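Local coordinates for protein endo-1,4-beta-xylanase C (Paenibacillus barcinonensis, PDB 4XUO) that binds xylan through this N-terminal CBM22 module, part of a multidomain endoxylanase that cleaves internal beta-1,4-xylosidic linkages, at residues A[47-52]-A[143-148]; A[60-65]-A[133-138]; A[88-93]-A[108-113]. All coordinates share one frame; numbering follows the deposited sequence.

Interaction 1: A[47-52]-A[143-148]; sequences QTTGRT and KAAYLL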
ATOM      1  N   GLN A  47       8.477  -7.423   0.883  1.00 19.42           N
ATOM      2  CA  GLN A  47       8.132  -8.477  -0.074  1.00 20.29           C
ATOM      3  C   GLN A  47       6.868  -9.217   0.334  1.00 19.80           C
ATOM      4  O   GLN A  47       6.715  -9.618   1.502  1.00 20.66           O
ATOM      5  CB  GLN A  47       9.304  -9.473  -0.191  1.00 20.97           C
ATOM      6  CG  GLN A  47       8.990 -10.746  -0.958  1.00 23.26           C
ATOM      7  CD  GLN A  47      10.203 -11.644  -1.088  1.00 25.93           C
ATOM      8  OE1 GLN A  47      10.767 -12.101  -0.087  1.00 31.47           O
ATOM      9  NE2 GLN A  47      10.630 -11.871  -2.312  1.00 27.50           N
ATOM     10  N   THR A  48       6.003  -9.473  -0.637  1.00 20.42           N
ATOM     11  CA  THR A  48       4.818 -10.264  -0.406  1.00 19.78           C
ATOM     12  C   THR A  48       4.811 -11.499  -1.311  1.00 20.79           C
ATOM     13  O   THR A  48       4.875 -11.370  -2.532  1.00 21.50           O
ATOM     14  CB  THR A  48       3.536  -9.439  -0.651  1.00 18.75           C
ATOM     15  OG1 THR A  48       3.493  -8.306   0.247  1.00 18.15           O
ATOM     16  CG2 THR A  48       2.329 -10.288  -0.411  1.00 19.36           C
ATOM     17  N   THR A  49       4.772 -12.691  -0.701  1.00 21.65           N
ATOM     18  CA  THR A  49       4.605 -13.945  -1.420  1.00 22.14           C
ATOM     19  C   THR A  49       3.465 -14.793  -0.844  1.00 23.10           C
ATOM     20  O   THR A  49       2.955 -14.516   0.250  1.00 20.61           O
ATOM     21  CB  THR A  49       5.888 -14.803  -1.338  1.00 23.77           C
ATOM     22  OG1 THR A  49       6.199 -15.075   0.034  1.00 24.07           O
ATOM     23  CG2 THR A  49       7.052 -14.120  -2.039  1.00 24.10           C
ATOM     24  N   GLY A  50       3.087 -15.846  -1.565  1.00 22.49           N
ATOM     25  CA  GLY A  50       2.086 -16.792  -1.078  1.00 25.20           C
ATOM     26  C   GLY A  50       0.644 -16.400  -1.317  1.00 24.99           C
ATOM     27  O   GLY A  50      -0.276 -16.926  -0.680  1.00 23.32           O
ATOM     28  N   ARG A  51       0.438 -15.449  -2.230  1.00 23.62           N
ATOM     29  CA  ARG A  51      -0.897 -15.048  -2.613  1.00 21.82           C
ATOM     30  C   ARG A  51      -1.587 -16.174  -3.383  1.00 23.46           C
ATOM     31  O   ARG A  51      -0.987 -16.743  -4.290  1.00 24.17           O
ATOM     32  CB  ARG A  51      -0.845 -13.755  -3.462  1.00 20.67           C
ATOM     33  CG  ARG A  51      -0.402 -12.549  -2.646  1.00 18.88           C
ATOM     34  CD  ARG A  51      -0.305 -11.241  -3.438  1.00 18.75           C
ATOM     35  NE  ARG A  51      -1.624 -10.773  -3.873  1.00 18.28           N
ATOM     36  CZ  ARG A  51      -2.129 -10.868  -5.105  1.00 17.81           C
ATOM     37  NH1 ARG A  51      -1.459 -11.383  -6.114  1.00 17.81           N
ATOM     38  NH2 ARG A  51      -3.338 -10.412  -5.319  1.00 19.68           N
ATOM     39  N   THR A  52      -2.813 -16.507  -2.952  1.00 24.93           N
ATOM     40  CA  THR A  52      -3.710 -17.411  -3.682  1.00 27.36           C
ATOM     41  C   THR A  52      -5.033 -16.795  -4.171  1.00 26.68           C
ATOM     42  O   THR A  52      -5.651 -17.364  -5.070  1.00 24.85           O
ATOM     43  CB  THR A  52      -4.039 -18.668  -2.849  1.00 27.44           C
ATOM     44  OG1 THR A  52      -4.477 -18.282  -1.539  1.00 29.54           O
ATOM     45  CG2 THR A  52      -2.828 -19.519  -2.726  1.00 30.03           C
ATOM     46  N   LYS A 143      -2.048 -14.897  -8.060  1.00 28.88           N
ATOM     47  CA  LYS A 143      -0.794 -15.540  -7.645  1.00 31.63           C
ATOM     48  C   LYS A 143       0.451 -14.660  -7.757  1.00 29.72           C
ATOM     49  O   LYS A 143       1.512 -15.060  -7.329  1.00 30.20           O
ATOM     50  CB  LYS A 143      -0.577 -16.818  -8.454  1.00 35.01           C
ATOM     51  CG  LYS A 143      -1.502 -17.946  -8.049  1.00 38.25           C
ATOM     52  CD  LYS A 143      -1.080 -19.272  -8.671  1.00 40.95           C
ATOM     53  CE  LYS A 143      -1.206 -20.422  -7.673  1.00 44.08           C
ATOM     54  NZ  LYS A 143      -0.266 -20.295  -6.518  1.00 43.97           N
ATOM     55  N   ALA A 144       0.343 -13.457  -8.311  1.00 27.34           N
ATOM     56  CA  ALA A 144       1.485 -12.558  -8.327  1.00 23.45           C
ATOM     57  C   ALA A 144       2.123 -12.342  -6.955  1.00 22.14           C
ATOM     58  O   ALA A 144       1.434 -12.256  -5.924  1.00 21.66           O
ATOM     59  CB  ALA A 144       1.099 -11.209  -8.947  1.00 23.22           C
ATOM     60  N   ALA A 145       3.448 -12.290  -6.966  1.00 20.79           N
ATOM     61  CA  ALA A 145       4.251 -11.870  -5.829  1.00 21.55           C
ATOM     62  C   ALA A 145       4.963 -10.595  -6.216  1.00 20.32           C
ATOM     63  O   ALA A 145       5.318 -10.389  -7.387  1.00 22.43           O
ATOM     64  CB  ALA A 145       5.250 -12.944  -5.429  1.00 22.39           C
ATOM     65  N   TYR A 146       5.149  -9.705  -5.236  1.00 18.99           N
ATOM     66  CA  TYR A 146       5.610  -8.380  -5.528  1.00 17.77           C
ATOM     67  C   TYR A 146       6.207  -7.669  -4.339  1.00 18.52           C
ATOM     68  O   TYR A 146       5.997  -8.072  -3.181  1.00 19.66           O
ATOM     69  CB  TYR A 146       4.486  -7.522  -6.153  1.00 17.58           C
ATOM     70  CG  TYR A 146       3.114  -7.618  -5.490  1.00 16.50           C
ATOM     71  CD1 TYR A 146       2.790  -6.849  -4.366  1.00 16.76           C
ATOM     72  CD2 TYR A 146       2.139  -8.482  -5.993  1.00 16.67           C
ATOM     73  CE1 TYR A 146       1.538  -6.928  -3.783  1.00 17.66           C
ATOM     74  CE2 TYR A 146       0.872  -8.568  -5.422  1.00 17.90           C
ATOM     75  CZ  TYR A 146       0.574  -7.811  -4.306  1.00 17.39           C
ATOM     76  OH  TYR A 146      -0.677  -7.925  -3.720  1.00 17.83           O
ATOM     77  N   LEU A 147       6.967  -6.628  -4.667  1.00 19.09           N
ATOM     78  CA  LEU A 147       7.729  -5.821  -3.730  1.00 20.23           C
ATOM     79  C   LEU A 147       7.230  -4.377  -3.680  1.00 18.32           C
ATOM     80  O   LEU A 147       6.776  -3.836  -4.698  1.00 17.15           O
ATOM     81  CB  LEU A 147       9.203  -5.761  -4.170  1.00 22.60           C
ATOM     82  CG  LEU A 147       9.881  -7.107  -4.340  1.00 23.74           C
ATOM     83  CD1 LEU A 147      11.049  -7.014  -5.297  1.00 24.98           C
ATOM     84  CD2 LEU A 147      10.334  -7.663  -3.010  1.00 24.03           C
ATOM     85  N   LEU A 148       7.397  -3.743  -2.509  1.00 17.82           N
ATOM     86  CA  LEU A 148       7.072  -2.339  -2.277  1.00 16.65           C
ATOM     87  C   LEU A 148       8.223  -1.623  -1.597  1.00 17.26           C
ATOM     88  O   LEU A 148       8.790  -2.138  -0.605  1.00 18.84           O
ATOM     89  CB  LEU A 148       5.811  -2.223  -1.387  1.00 16.11           C
ATOM     90  CG  LEU A 148       5.400  -0.832  -0.914  1.00 15.55           C
ATOM     91  CD1 LEU A 148       4.941   0.033  -2.079  1.00 16.07           C
ATOM     92  CD2 LEU A 148       4.326  -0.865   0.166  1.00 15.96           C
TER
HETATM   93  O   HOH W   1       4.997  -6.318  -1.057  1.00 16.85           O

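Interaction 2: A[60-65]-A[133-138]; sequences LSLTDV and LLLYLE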
ATOM      1  N   LEU A  60      -1.882  -2.243   5.642  1.00 15.34           N
ATOM      2  CA  LEU A  60      -1.468  -1.228   6.617  1.00 15.95           C
ATOM      3  C   LEU A  60      -2.691  -0.478   7.164  1.00 16.00           C
ATOM      4  O   LEU A  60      -3.464   0.113   6.427  1.00 15.28           O
ATOM      5  CB  LEU A  60      -0.474  -0.259   5.979  1.00 16.41           C
ATOM      6  CG  LEU A  60       0.149   0.792   6.905  1.00 16.87           C
ATOM      7  CD1 LEU A  60       1.163   0.213   7.866  1.00 17.25           C
ATOM      8  CD2 LEU A  60       0.794   1.923   6.104  1.00 16.28           C
ATOM      9  N   SER A  61      -2.901  -0.536   8.477  1.00 16.85           N
ATOM     10  CA  SER A  61      -3.971   0.245   9.077  1.00 16.98           C
ATOM     11  C   SER A  61      -3.661   1.740   8.945  1.00 17.18           C
ATOM     12  O   SER A  61      -2.573   2.164   9.308  1.00 17.63           O
ATOM     13  CB  SER A  61      -4.112  -0.065  10.580  1.00 18.18           C
ATOM     14  OG  SER A  61      -5.229   0.659  11.106  1.00 18.50           O
ATOM     15  N   LEU A  62      -4.637   2.511   8.465  1.00 16.77           N
ATOM     16  CA  LEU A  62      -4.537   3.960   8.358  1.00 16.93           C
ATOM     17  C   LEU A  62      -5.423   4.699   9.361  1.00 16.75           C
ATOM     18  O   LEU A  62      -5.475   5.922   9.359  1.00 16.56           O
ATOM     19  CB  LEU A  62      -4.831   4.415   6.922  1.00 16.62           C
ATOM     20  CG  LEU A  62      -3.886   3.925   5.829  1.00 17.20           C
ATOM     21  CD1 LEU A  62      -4.293   4.570   4.503  1.00 16.86           C
ATOM     22  CD2 LEU A  62      -2.428   4.195   6.202  1.00 17.45           C
ATOM     23  N   THR A  63      -6.054   3.950  10.264  1.00 17.56           N
ATOM     24  CA  THR A  63      -7.015   4.464  11.196  1.00 18.27           C
ATOM     25  C   THR A  63      -6.373   5.612  11.998  1.00 19.48           C
ATOM     26  O   THR A  63      -7.021   6.630  12.209  1.00 19.44           O
ATOM     27  CB  THR A  63      -7.552   3.360  12.104  1.00 17.77           C
ATOM     28  OG1 THR A  63      -8.251   2.387  11.313  1.00 18.05           O
ATOM     29  CG2 THR A  63      -8.562   3.920  13.132  1.00 18.93           C
ATOM     30  N   ASP A  64      -5.100   5.476  12.356  1.00 20.54           N
ATOM     31  CA  ASP A  64      -4.411   6.502  13.158  1.00 23.22           C
ATOM     32  C   ASP A  64      -3.672   7.534  12.313  1.00 23.04           C
ATOM     33  O   ASP A  64      -3.111   8.502  12.834  1.00 24.20           O
ATOM     34  CB  ASP A  64      -3.446   5.841  14.139  1.00 24.72           C
ATOM     35  CG  ASP A  64      -4.152   4.936  15.125  1.00 24.73           C
ATOM     36  OD1 ASP A  64      -5.228   5.318  15.595  1.00 25.73           O
ATOM     37  OD2 ASP A  64      -3.642   3.838  15.426  1.00 29.20           O
ATOM     38  N   VAL A  65      -3.685   7.361  11.003  1.00 21.74           N
ATOM     39  CA  VAL A  65      -2.910   8.203  10.119  1.00 21.31           C
ATOM     40  C   VAL A  65      -3.757   9.244   9.382  1.00 22.04           C
ATOM     41  O   VAL A  65      -3.294  10.382   9.178  1.00 22.77           O
ATOM     42  CB  VAL A  65      -2.173   7.331   9.073  1.00 22.25           C
ATOM     43  CG1 VAL A  65      -1.313   8.170   8.130  1.00 22.64           C
ATOM     44  CG2 VAL A  65      -1.336   6.276   9.793  1.00 23.31           C
ATOM     45  N   LEU A 133      -9.908   2.226   8.787  1.00 17.33           N
ATOM     46  CA  LEU A 133      -9.327   2.312   7.418  1.00 17.29           C
ATOM     47  C   LEU A 133      -8.171   1.324   7.300  1.00 17.04           C
ATOM     48  O   LEU A 133      -7.263   1.349   8.132  1.00 15.95           O
ATOM     49  CB  LEU A 133      -8.713   3.694   7.177  1.00 18.38           C
ATOM     50  CG  LEU A 133      -9.644   4.877   7.310  1.00 18.28           C
ATOM     51  CD1 LEU A 133      -8.811   6.160   7.283  1.00 20.31           C
ATOM     52  CD2 LEU A 133     -10.678   4.858   6.195  1.00 18.55           C
ATOM     53  N   LEU A 134      -8.200   0.471   6.273  1.00 15.65           N
ATOM     54  CA  LEU A 134      -7.121  -0.456   6.005  1.00 16.10           C
ATOM     55  C   LEU A 134      -6.670  -0.337   4.549  1.00 16.31           C
ATOM     56  O   LEU A 134      -7.438  -0.612   3.624  1.00 15.73           O
ATOM     57  CB  LEU A 134      -7.576  -1.884   6.296  1.00 17.32           C
ATOM     58  CG  LEU A 134      -6.427  -2.822   5.958  1.00 19.31           C
ATOM     59  CD1 LEU A 134      -5.440  -2.877   7.102  1.00 18.57           C
ATOM     60  CD2 LEU A 134      -6.902  -4.179   5.474  1.00 22.63           C
ATOM     61  N   LEU A 135      -5.426   0.089   4.364  1.00 14.94           N
ATOM     62  CA  LEU A 135      -4.799   0.166   3.022  1.00 15.09           C
ATOM     63  C   LEU A 135      -4.190  -1.192   2.668  1.00 14.99           C
ATOM     64  O   LEU A 135      -3.554  -1.842   3.494  1.00 15.63           O
ATOM     65  CB  LEU A 135      -3.690   1.227   3.057  1.00 15.14           C
ATOM     66  CG  LEU A 135      -2.871   1.399   1.766  1.00 14.93           C
ATOM     67  CD1 LEU A 135      -3.783   1.950   0.709  1.00 15.59           C
ATOM     68  CD2 LEU A 135      -1.723   2.375   2.050  1.00 14.76           C
ATOM     69  N   TYR A 136      -4.364  -1.620   1.434  1.00 15.05           N
ATOM     70  CA  TYR A 136      -3.668  -2.796   0.935  1.00 14.37           C
ATOM     71  C   TYR A 136      -3.288  -2.654  -0.527  1.00 15.57           C
ATOM     72  O   TYR A 136      -3.895  -1.877  -1.272  1.00 14.85           O
ATOM     73  CB  TYR A 136      -4.420  -4.122   1.207  1.00 14.96           C
ATOM     74  CG  TYR A 136      -5.785  -4.291   0.588  1.00 15.16           C
ATOM     75  CD1 TYR A 136      -6.890  -3.630   1.114  1.00 15.57           C
ATOM     76  CD2 TYR A 136      -5.994  -5.148  -0.501  1.00 15.16           C
ATOM     77  CE1 TYR A 136      -8.137  -3.788   0.575  1.00 14.99           C
ATOM     78  CE2 TYR A 136      -7.240  -5.334  -1.029  1.00 15.58           C
ATOM     79  CZ  TYR A 136      -8.323  -4.651  -0.502  1.00 16.27           C
ATOM     80  OH  TYR A 136      -9.583  -4.829  -1.034  1.00 19.17           O
ATOM     81  N   LEU A 137      -2.266  -3.412  -0.911  1.00 15.79           N
ATOM     82  CA  LEU A 137      -1.742  -3.415  -2.295  1.00 15.70           C
ATOM     83  C   LEU A 137      -2.111  -4.767  -2.917  1.00 16.98           C
ATOM     84  O   LEU A 137      -1.703  -5.807  -2.399  1.00 17.98           O
ATOM     85  CB  LEU A 137      -0.230  -3.199  -2.243  1.00 16.17           C
ATOM     86  CG  LEU A 137       0.574  -3.305  -3.535  1.00 16.07           C
ATOM     87  CD1 LEU A 137       0.200  -2.185  -4.521  1.00 16.91           C
ATOM     88  CD2 LEU A 137       2.064  -3.270  -3.240  1.00 15.80           C
ATOM     89  N   GLU A 138      -2.877  -4.733  -4.009  1.00 16.89           N
ATOM     90  CA  GLU A 138      -3.499  -5.918  -4.591  1.00 16.72           C
ATOM     91  C   GLU A 138      -3.322  -5.963  -6.095  1.00 18.76           C
ATOM     92  O   GLU A 138      -3.130  -4.919  -6.757  1.00 16.28           O
ATOM     93  CB  GLU A 138      -5.015  -5.983  -4.266  1.00 17.28           C
ATOM     94  CG  GLU A 138      -5.877  -4.818  -4.814  1.00 17.56           C
ATOM     95  CD  GLU A 138      -7.393  -4.991  -4.568  1.00 20.08           C
ATOM     96  OE1 GLU A 138      -8.109  -3.971  -4.385  1.00 20.56           O
ATOM     97  OE2 GLU A 138      -7.878  -6.157  -4.537  1.00 19.68           O
TER

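Interaction 3: A[88-93]-A[108-113]; sequences DLKFTV and NAAEQV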
ATOM      1  N   ASP A  88      -1.110  -6.351 -12.966  1.00 21.91           N
ATOM      2  CA  ASP A  88      -1.540  -4.978 -12.665  1.00 22.98           C
ATOM      3  C   ASP A  88      -1.660  -4.868 -11.148  1.00 22.09           C
ATOM      4  O   ASP A  88      -2.133  -5.808 -10.501  1.00 26.48           O
ATOM      5  CB  ASP A  88      -2.862  -4.626 -13.353  1.00 25.71           C
ATOM      6  CG  ASP A  88      -2.785  -4.658 -14.911  1.00 32.13           C
ATOM      7  OD1 ASP A  88      -1.724  -4.343 -15.506  1.00 35.63           O
ATOM      8  OD2 ASP A  88      -3.814  -5.018 -15.547  1.00 36.02           O
ATOM      9  N   LEU A  89      -1.182  -3.767 -10.579  1.00 18.98           N
ATOM     10  CA  LEU A  89      -1.188  -3.556  -9.115  1.00 19.24           C
ATOM     11  C   LEU A  89      -1.872  -2.230  -8.807  1.00 18.71           C
ATOM     12  O   LEU A  89      -1.663  -1.245  -9.522  1.00 17.16           O
ATOM     13  CB  LEU A  89       0.236  -3.479  -8.534  1.00 19.42           C
ATOM     14  CG  LEU A  89       0.890  -4.805  -8.148  1.00 20.64           C
ATOM     15  CD1 LEU A  89       0.941  -5.734  -9.339  1.00 22.32           C
ATOM     16  CD2 LEU A  89       2.280  -4.547  -7.580  1.00 21.24           C
ATOM     17  N   LYS A  90      -2.641  -2.191  -7.726  1.00 17.15           N
ATOM     18  CA  LYS A  90      -3.210  -0.916  -7.250  1.00 16.85           C
ATOM     19  C   LYS A  90      -3.316  -0.887  -5.752  1.00 16.24           C
ATOM     20  O   LYS A  90      -3.325  -1.964  -5.115  1.00 15.43           O
ATOM     21  CB  LYS A  90      -4.600  -0.677  -7.845  1.00 17.38           C
ATOM     22  CG  LYS A  90      -5.707  -1.612  -7.382  1.00 18.54           C
ATOM     23  CD  LYS A  90      -7.018  -1.301  -8.093  1.00 20.10           C
ATOM     24  CE  LYS A  90      -8.184  -1.663  -7.203  1.00 22.04           C
ATOM     25  NZ  LYS A  90      -9.445  -1.773  -7.945  1.00 26.02           N
ATOM     26  N   PHE A  91      -3.448   0.319  -5.192  1.00 15.41           N
ATOM     27  CA  PHE A  91      -3.814   0.477  -3.776  1.00 15.11           C
ATOM     28  C   PHE A  91      -5.329   0.589  -3.576  1.00 14.31           C
ATOM     29  O   PHE A  91      -5.982   1.303  -4.299  1.00 14.96           O
ATOM     30  CB  PHE A  91      -3.216   1.762  -3.213  1.00 15.76           C
ATOM     31  CG  PHE A  91      -1.721   1.733  -3.023  1.00 16.54           C
ATOM     32  CD1 PHE A  91      -1.127   0.902  -2.100  1.00 16.81           C
ATOM     33  CD2 PHE A  91      -0.911   2.659  -3.709  1.00 17.01           C
ATOM     34  CE1 PHE A  91       0.244   0.920  -1.902  1.00 16.93           C
ATOM     35  CE2 PHE A  91       0.450   2.689  -3.495  1.00 16.97           C
ATOM     36  CZ  PHE A  91       1.027   1.809  -2.601  1.00 17.27           C
ATOM     37  N   THR A  92      -5.885  -0.039  -2.535  1.00 14.83           N
ATOM     38  CA  THR A  92      -7.298   0.052  -2.194  1.00 14.53           C
ATOM     39  C   THR A  92      -7.390   0.317  -0.672  1.00 14.80           C
ATOM     40  O   THR A  92      -6.532  -0.108   0.072  1.00 15.40           O
ATOM     41  CB  THR A  92      -7.982  -1.295  -2.523  1.00 15.82           C
ATOM     42  OG1 THR A  92      -7.863  -1.535  -3.932  1.00 17.26           O
ATOM     43  CG2 THR A  92      -9.453  -1.307  -2.144  1.00 17.17           C
ATOM     44  N   VAL A  93      -8.385   1.083  -0.243  1.00 15.26           N
ATOM     45  CA  VAL A  93      -8.704   1.261   1.192  1.00 15.55           C
ATOM     46  C   VAL A  93     -10.050   0.580   1.509  1.00 16.88           C
ATOM     47  O   VAL A  93     -11.086   0.903   0.956  1.00 17.86           O
ATOM     48  CB  VAL A  93      -8.713   2.762   1.595  1.00 15.90           C
ATOM     49  CG1 VAL A  93      -9.093   2.922   3.077  1.00 15.52           C
ATOM     50  CG2 VAL A  93      -7.334   3.361   1.363  1.00 15.72           C
ATOM     51  N   ASN A 108      -5.903   4.609  -6.626  1.00 16.48           N
ATOM     52  CA  ASN A 108      -5.302   4.835  -7.966  1.00 16.41           C
ATOM     53  C   ASN A 108      -5.724   3.812  -8.999  1.00 16.83           C
ATOM     54  O   ASN A 108      -6.124   2.699  -8.672  1.00 18.11           O
ATOM     55  CB  ASN A 108      -3.778   4.821  -7.871  1.00 16.52           C
ATOM     56  CG  ASN A 108      -3.211   3.459  -7.419  1.00 16.82           C
ATOM     57  OD1 ASN A 108      -3.782   2.771  -6.562  1.00 17.31           O
ATOM     58  ND2 ASN A 108      -2.082   3.081  -7.978  1.00 16.21           N
ATOM     59  N   ALA A 109      -5.617   4.177 -10.266  1.00 17.42           N
ATOM     60  CA  ALA A 109      -5.868   3.208 -11.319  1.00 17.31           C
ATOM     61  C   ALA A 109      -4.768   2.141 -11.283  1.00 16.67           C
ATOM     62  O   ALA A 109      -3.611   2.439 -11.031  1.00 17.50           O
ATOM     63  CB  ALA A 109      -5.904   3.893 -12.687  1.00 18.15           C
ATOM     64  N   ALA A 110      -5.106   0.898 -11.559  1.00 17.88           N
ATOM     65  CA  ALA A 110      -4.083  -0.137 -11.576  1.00 18.38           C
ATOM     66  C   ALA A 110      -3.056   0.090 -12.675  1.00 18.85           C
ATOM     67  O   ALA A 110      -3.430   0.484 -13.787  1.00 21.60           O
ATOM     68  CB  ALA A 110      -4.690  -1.497 -11.728  1.00 18.47           C
ATOM     69  N   GLU A 111      -1.775  -0.140 -12.353  1.00 18.51           N
ATOM     70  CA  GLU A 111      -0.654   0.021 -13.295  1.00 19.29           C
ATOM     71  C   GLU A 111      -0.100  -1.378 -13.625  1.00 20.00           C
ATOM     72  O   GLU A 111      -0.031  -2.264 -12.751  1.00 20.50           O
ATOM     73  CB  GLU A 111       0.456   0.893 -12.696  1.00 19.58           C
ATOM     74  CG  GLU A 111       0.156   2.390 -12.646  1.00 20.38           C
ATOM     75  CD  GLU A 111       0.369   3.109 -13.966  1.00 22.29           C
ATOM     76  OE1 GLU A 111       0.896   2.470 -14.902  1.00 21.89           O
ATOM     77  OE2 GLU A 111       0.022   4.324 -14.061  1.00 20.52           O
ATOM     78  N   GLN A 112       0.273  -1.586 -14.888  1.00 20.62           N
ATOM     79  CA  GLN A 112       1.022  -2.786 -15.258  1.00 22.11           C
ATOM     80  C   GLN A 112       2.423  -2.737 -14.661  1.00 21.23           C
ATOM     81  O   GLN A 112       3.123  -1.736 -14.801  1.00 21.25           O
ATOM     82  CB  GLN A 112       1.146  -2.915 -16.790  1.00 24.79           C
ATOM     83  CG  GLN A 112       2.242  -3.907 -17.181  1.00 29.13           C
ATOM     84  CD  GLN A 112       2.203  -4.334 -18.640  1.00 34.59           C
ATOM     85  OE1 GLN A 112       1.495  -5.275 -19.011  1.00 38.81           O
ATOM     86  NE2 GLN A 112       2.980  -3.655 -19.465  1.00 37.72           N
ATOM     87  N   VAL A 113       2.824  -3.842 -14.026  1.00 20.39           N
ATOM     88  CA  VAL A 113       4.113  -3.986 -13.371  1.00 20.75           C
ATOM     89  C   VAL A 113       4.785  -5.307 -13.824  1.00 21.25           C
ATOM     90  O   VAL A 113       4.093  -6.298 -14.081  1.00 21.98           O
ATOM     91  CB  VAL A 113       3.964  -4.007 -11.836  1.00 18.34           C
ATOM     92  CG1 VAL A 113       5.330  -4.024 -11.158  1.00 17.84           C
ATOM     93  CG2 VAL A 113       3.175  -2.785 -11.372  1.00 19.20           C
TER

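Interaction 1: A[47-52]-A[143-148]
The side chain of R51 crosses that of Y146 at about a right angle, its CD lying 3.5 Å from CE2 of the tyrosine, and the guanidinium and ring planes are turned 48° apart. The Y146 hydroxyl sits over one face of the guanidinium, a packing contact and not a bond, since OH donates to the backbone O of L137 while NE of R51 turns to N56 O. At the edge of the same group, R51 NH1 gives a nearly straight bond to A144 O (3.0 Å, 172°), the acceptor lying almost in the guanidinium plane; NH1 also reaches D141 O and NH2 reaches S139 O. A bend at chi3 (68°) sets the guanidinium beside the loop that leads into strand 146-157, where main-chain carbonyls of A144, D141, S139 and N56 grip it and restrict its rotation. Next to it, T48 and Y146 form an antiparallel hydrogen-bonded pair, with T48 N to Y146 O at 2.9 Å and the return bond from Y146 N to T48 O at 3.2 Å. A water links T48 OG1 to Y146 O. On the sheet face bearing Q47 and L147, these two side chains run alongside each other, CB of Q47 meeting CD2 of L147 at 3.5 Å. The paired strands 45-49 and 146-157 belong to one antiparallel sheet of the beta-sandwich, the jelly-roll fold typical of CBM22 modules.

Interaction 2: A[60-65]-A[133-138]
L62 lies obliquely across L135, its CD1 resting 3.7 Å from CB of that leucine. With CG of L62 anti to the carbonyl carbon (chi1 -63°), the branch passes over L135, while its CB meets CB of L133 at 4.0 Å, and one leucine thus bridges two strand positions. L134 points to the other face of the sheet, the one that carries S61, and lays its CD1 3.6 Å from the carbonyl O of L60. The backbones hold these side chains in register: L60 and L135 are an antiparallel hydrogen-bonded pair, and S61 and L134 the adjoining non-hydrogen-bonded one. Beyond the regular strand, L62 N still reaches L133 O at 2.9 Å, although it approaches from above the carbonyl plane. T63 then takes over with its side chain, OG1 accepting the amide of L133 in a straight bond (3.0 Å, 165°), so a hydroxyl continues the pairing where the backbone has turned away. Weak bonds from T63 N and OG1 to S61 OG accompany this turn. A valine at T63 would remove that acceptor and would probably leave the L133 amide without its mate, setting the end of the strand pairing free to shift. L60 and L135 both pack on W24 and on F151 of strand 146-157, and L62 on I153 of the same strand. Leucines directed from one sheet onto the strands of the other in this way form the hydrophobic core typical of a beta-sandwich.

Interaction 3: A[88-93]-A[108-113]
Strands 88-93 and 111-113 run antiparallel but strongly splayed, at 128°, with L89 and E111 as the hydrogen-bonded pair (L89 N to E111 O 2.9 Å, E111 N to L89 O 3.0 Å) and D88 and Q112 as the non-hydrogen-bonded one. Past this short pairing, N108 supplies the next acceptor from its side chain: OD1 takes the amide of F91 at 2.8 Å, in the carbonyl plane and on a lone pair. CG of N108 stands between the backbone N and the carbonyl carbon (chi1 63°), which brings the amide group toward the strand, obliquely beside the F91 ring with the two planes 40° apart. K90 packs its CB against CB of A110 at 4.0 Å, while its extended chain carries NZ off to Q106 OE1. On the inner face, CB of L89 touches CG2 of V113 at 4.1 Å, and both side chains pack on V78 and L80 of strand 71-80. At the other end, OD1 of D88 lies beside CA of Q112. Chemically, then, a side-chain amide satisfies a strand N-H where the partner backbone departs, while L89 and V113 pack on the opposite sheet.

How the interactions relate
The three contacts join through neighbouring strands of one sheet and across the sandwich. Interactions 2 and 3 meet within one sheet, where strands 132-139 and 87-96 are neighbours: K90 N lies 2.9 Å from E138 O, and E138 OE1 lies 2.5 Å from T92 OG1, both probable hydrogen bonds. Interaction 1 belongs to the other sheet, yet Y146 reaches both of them, its OH lying 2.7 Å from L137 O of interaction 2 and its CG 3.8 Å from CD2 of L89 in interaction 3. Centres are 14 to 18 Å apart. The calcium ion, bound by S15, E17, Q41, Q44 and D149, lies about 10 Å from the L147 side chain and about 14 Å from that of F91.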